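PDB 2G7S: transcriptional regulator, TetR family from Agrobacterium tumefaciens, which probably binds operator DNA as a dimer and regulates transcription in response to a small-molecule ligand, as other TetR-family regulators do. Local coordinates for residues N157-S171 / A178-E190. Sequence-based numbering, arbitrary orientation. Where two conformers were deposited one is given.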
# COMPACT_ATOMS: atom_id res chain seq x y z
N ASN A 157 -14.87 -11.03 4.02
CA ASN A 157 -14.91 -10.54 2.63
C ASN A 157 -14.68 -9.03 2.55
O ASN A 157 -14.08 -8.56 1.56
CB ASN A 157 -16.22 -10.93 1.98
CG ASN A 157 -16.17 -12.38 1.51
OD1 ASN A 157 -15.70 -12.65 0.40
ND2 ASN A 157 -16.61 -13.32 2.37
N ALA A 158 -15.19 -8.28 3.51
CA ALA A 158 -14.91 -6.83 3.54
C ALA A 158 -13.40 -6.56 3.67
O ALA A 158 -12.86 -5.65 3.04
CB ALA A 158 -15.61 -6.20 4.77
N GLU A 159 -12.74 -7.31 4.54
CA GLU A 159 -11.31 -7.14 4.71
C GLU A 159 -10.55 -7.48 3.44
O GLU A 159 -9.58 -6.76 3.08
CB GLU A 159 -10.82 -7.98 5.90
CG GLU A 159 -11.25 -7.47 7.27
CD GLU A 159 -10.51 -6.20 7.68
OE1 GLU A 159 -9.28 -6.10 7.40
OE2 GLU A 159 -11.15 -5.38 8.34
N ILE A 160 -10.99 -8.53 2.71
CA ILE A 160 -10.36 -8.83 1.40
C ILE A 160 -10.66 -7.71 0.43
O ILE A 160 -9.75 -7.28 -0.32
CB ILE A 160 -10.87 -10.20 0.92
CG1 ILE A 160 -10.28 -11.33 1.80
CG2 ILE A 160 -10.54 -10.42 -0.57
CD1 ILE A 160 -11.09 -12.62 1.75
N PHE A 161 -11.90 -7.26 0.35
CA PHE A 161 -12.16 -6.24 -0.68
C PHE A 161 -11.41 -4.92 -0.35
O PHE A 161 -10.93 -4.22 -1.27
CB PHE A 161 -13.67 -6.04 -0.75
CG PHE A 161 -14.09 -5.07 -1.81
CD1 PHE A 161 -14.08 -5.46 -3.14
CD2 PHE A 161 -14.55 -3.79 -1.47
CE1 PHE A 161 -14.45 -4.53 -4.14
CE2 PHE A 161 -14.95 -2.88 -2.45
CZ PHE A 161 -14.92 -3.28 -3.80
N MSE A 162 -11.33 -4.54 0.92
CA MSE A 162 -10.59 -3.31 1.25
C MSE A 162 -9.13 -3.49 0.90
O MSE A 162 -8.49 -2.56 0.33
CB MSE A 162 -10.75 -3.03 2.78
CG MSE A 162 -9.99 -1.74 3.15
SE MSE A 162 -10.46 -1.09 4.92
CE MSE A 162 -9.65 -2.54 5.95
N ALA A 163 -8.52 -4.64 1.21
CA ALA A 163 -7.11 -4.87 0.92
C ALA A 163 -6.90 -4.86 -0.61
O ALA A 163 -5.87 -4.40 -1.12
CB ALA A 163 -6.65 -6.18 1.51
N THR A 164 -7.85 -5.43 -1.35
CA THR A 164 -7.73 -5.46 -2.83
C THR A 164 -7.77 -4.04 -3.37
O THR A 164 -6.98 -3.71 -4.28
CB THR A 164 -8.87 -6.31 -3.43
OG1 THR A 164 -8.78 -7.65 -2.82
CG2 THR A 164 -8.68 -6.45 -4.90
N VAL A 165 -8.66 -3.19 -2.85
CA VAL A 165 -8.73 -1.78 -3.27
C VAL A 165 -7.39 -1.09 -2.98
O VAL A 165 -6.88 -0.36 -3.86
CB VAL A 165 -9.93 -1.10 -2.54
CG1 VAL A 165 -9.87 0.38 -2.56
CG2 VAL A 165 -11.29 -1.60 -3.14
N HIS A 166 -6.88 -1.25 -1.74
CA HIS A 166 -5.65 -0.55 -1.42
C HIS A 166 -4.47 -1.10 -2.26
O HIS A 166 -3.60 -0.32 -2.71
CB HIS A 166 -5.36 -0.72 0.03
CG HIS A 166 -6.34 0.02 0.88
ND1 HIS A 166 -6.55 -0.31 2.21
CD2 HIS A 166 -7.14 1.08 0.62
CE1 HIS A 166 -7.46 0.53 2.73
NE2 HIS A 166 -7.84 1.39 1.78
N GLY A 167 -4.47 -2.42 -2.52
CA GLY A 167 -3.39 -2.97 -3.31
C GLY A 167 -3.56 -2.53 -4.77
O GLY A 167 -2.54 -2.43 -5.50
N ALA A 168 -4.79 -2.37 -5.25
CA ALA A 168 -5.02 -1.96 -6.64
C ALA A 168 -4.61 -0.49 -6.86
O ALA A 168 -4.06 -0.16 -7.92
CB ALA A 168 -6.50 -2.16 -6.98
N MSE A 169 -4.89 0.39 -5.87
CA MSE A 169 -4.41 1.76 -5.93
C MSE A 169 -2.87 1.73 -6.08
O MSE A 169 -2.27 2.61 -6.80
CB MSE A 169 -4.73 2.53 -4.56
CG MSE A 169 -6.08 2.93 -4.40
SE MSE A 169 -5.99 3.61 -2.51
CE MSE A 169 -8.19 3.75 -2.62
N LEU A 170 -2.23 0.85 -5.34
CA LEU A 170 -0.78 0.80 -5.33
C LEU A 170 -0.28 0.35 -6.70
O LEU A 170 0.64 0.93 -7.28
CB LEU A 170 -0.31 -0.20 -4.24
CG LEU A 170 1.17 -0.18 -3.99
CD1 LEU A 170 1.58 1.14 -3.32
CD2 LEU A 170 1.58 -1.36 -3.13
N SER A 171 -0.89 -0.72 -7.27
CA SER A 171 -0.46 -1.17 -8.62
C SER A 171 -0.71 -0.09 -9.66
O SER A 171 0.13 0.07 -10.55
CB SER A 171 -1.13 -2.49 -9.04
OG SER A 171 -0.49 -3.55 -8.30
N ALA A 178 -4.38 3.48 -15.97
CA ALA A 178 -5.79 3.80 -15.62
C ALA A 178 -6.79 2.60 -15.74
O ALA A 178 -7.94 2.69 -15.32
CB ALA A 178 -6.30 5.02 -16.43
N ALA A 179 -6.38 1.47 -16.26
CA ALA A 179 -7.29 0.32 -16.23
C ALA A 179 -6.92 -0.63 -15.13
O ALA A 179 -7.74 -1.45 -14.82
CB ALA A 179 -7.21 -0.47 -17.55
N THR A 180 -5.73 -0.52 -14.53
CA THR A 180 -5.33 -1.47 -13.48
C THR A 180 -6.31 -1.55 -12.33
O THR A 180 -6.58 -2.65 -11.81
CB THR A 180 -3.94 -1.02 -12.98
OG1 THR A 180 -3.03 -1.31 -14.05
CG2 THR A 180 -3.51 -1.69 -11.80
N PHE A 181 -6.80 -0.40 -11.87
CA PHE A 181 -7.60 -0.43 -10.64
C PHE A 181 -8.86 -1.27 -10.83
O PHE A 181 -9.16 -2.18 -10.00
CB PHE A 181 -7.96 0.99 -10.19
CG PHE A 181 -8.73 1.04 -8.88
CD1 PHE A 181 -8.07 0.99 -7.66
CD2 PHE A 181 -10.10 1.09 -8.89
CE1 PHE A 181 -8.81 1.00 -6.45
CE2 PHE A 181 -10.83 1.09 -7.71
CZ PHE A 181 -10.19 1.05 -6.48
N GLY A 182 -9.58 -1.06 -11.94
CA GLY A 182 -10.75 -1.87 -12.20
C GLY A 182 -10.42 -3.32 -12.53
O GLY A 182 -11.13 -4.26 -12.16
N ALA A 183 -9.30 -3.53 -13.25
CA ALA A 183 -8.95 -4.90 -13.63
C ALA A 183 -8.66 -5.76 -12.41
O ALA A 183 -8.81 -7.01 -12.46
CB ALA A 183 -7.70 -4.88 -14.50
N ILE A 184 -8.24 -5.13 -11.31
CA ILE A 184 -7.95 -5.90 -10.11
C ILE A 184 -9.19 -6.02 -9.22
O ILE A 184 -9.38 -7.12 -8.61
CB ILE A 184 -6.79 -5.25 -9.33
CG1 ILE A 184 -5.50 -5.46 -10.12
CG2 ILE A 184 -6.66 -5.77 -7.90
CD1 ILE A 184 -4.37 -4.57 -9.65
N THR A 185 -9.98 -4.94 -9.08
CA THR A 185 -11.04 -4.96 -8.09
C THR A 185 -12.37 -5.53 -8.62
O THR A 185 -13.15 -6.10 -7.83
CB THR A 185 -11.33 -3.55 -7.58
OG1 THR A 185 -11.61 -2.66 -8.67
CG2 THR A 185 -10.16 -2.99 -6.75
N ARG A 186 -12.62 -5.39 -9.92
CA ARG A 186 -13.95 -5.73 -10.43
C ARG A 186 -14.19 -7.26 -10.45
O ARG A 186 -15.34 -7.71 -10.34
CB ARG A 186 -14.21 -5.03 -11.78
CG ARG A 186 -14.39 -3.51 -11.49
CD ARG A 186 -14.49 -2.76 -12.82
NE ARG A 186 -14.76 -1.34 -12.60
CZ ARG A 186 -15.96 -0.90 -12.26
NH1 ARG A 186 -17.00 -1.78 -12.10
NH2 ARG A 186 -16.16 0.43 -12.07
N PRO A 187 -13.17 -8.09 -10.74
CA PRO A 187 -13.50 -9.54 -10.77
C PRO A 187 -14.15 -10.06 -9.47
O PRO A 187 -15.02 -10.92 -9.53
CB PRO A 187 -12.16 -10.21 -11.12
CG PRO A 187 -11.48 -9.14 -12.01
CD PRO A 187 -11.83 -7.82 -11.29
N MSE A 188 -13.78 -9.49 -8.31
CA MSE A 188 -14.40 -9.95 -7.05
C MSE A 188 -15.89 -9.66 -7.10
O MSE A 188 -16.72 -10.52 -6.73
CB MSE A 188 -13.79 -9.31 -5.80
CG MSE A 188 -14.56 -9.78 -4.52
SE MSE A 188 -13.67 -9.30 -2.91
CE MSE A 188 -15.26 -9.52 -1.65
N LEU A 189 -16.22 -8.47 -7.56
CA LEU A 189 -17.61 -8.01 -7.61
C LEU A 189 -18.42 -8.94 -8.47
O LEU A 189 -19.54 -9.33 -8.12
CB LEU A 189 -17.62 -6.54 -8.15
CG LEU A 189 -17.80 -5.47 -7.06
CD1 LEU A 189 -17.63 -4.21 -7.83
CD2 LEU A 189 -19.19 -5.43 -6.52
N GLU A 190 -17.86 -9.35 -9.61
CA GLU A 190 -18.61 -10.26 -10.47
C GLU A 190 -18.64 -11.66 -9.89
O GLU A 190 -19.65 -12.40 -9.98
CB GLU A 190 -18.01 -10.19 -11.88
CG GLU A 190 -17.85 -8.69 -12.44
CD GLU A 190 -19.22 -7.94 -12.57
OE1 GLU A 190 -20.21 -8.58 -12.96
OE2 GLU A 190 -19.30 -6.71 -12.28
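A168 sits where the two helices come closest, its CB 3.6 Å from CD1 of the F181 ring and also against I184 CG2 and T185 CG2. With so small a residue here, the CA atoms of A168 and F181 approach to 5.0 Å. The segments run nearly antiparallel, at 159°, with their axes 8.4 Å apart.

F181 has its CG anti to the backbone N (chi1 -177°), which swings the ring across to the backbone of 157-171. V165 CG1 and M169 N meet the ring at its edge, while A168 CB comes in obliquely; CE1 is 3.5 Å from V165 O. The CG of M169 lies alongside, and T185 CG2 rests over the rim of one face, 4.0 Å above the plane. On the other flank of A168, I184 CG2 meets T164 CG2 at 3.7 Å, while I184 CD1 reaches S171 CB.

Toward the C-terminal end of 178-190, M188, present as selenomethionine, spans the wider gap with an extended chain. In the conformers given, its SE lies at the edge of the F161 ring, 3.9 Å from CD1, and CE carries on to N157 O; both side chains have a second position, so this Met-aromatic contact is conditional. V165 CG2, of the same helix, lies toward the rim of one F161 face, and L135 of helix 118-144 also packs on F161.

Both threonines turn their hydroxyls back into their own helices: T164 OG1 bonds to I160 O and T185 OG1 to F181 O, so their methyls face the partner helix. I184 packs on A163 of the second subunit, and A163 on its I184, placing this antiparallel pair at the dimer interface. With no hydrogen bond crossing between the segments, their direct association rests on van der Waals packing of apolar groups, including the F181 ring against V165 O, a carbonyl already bonded to M169 N.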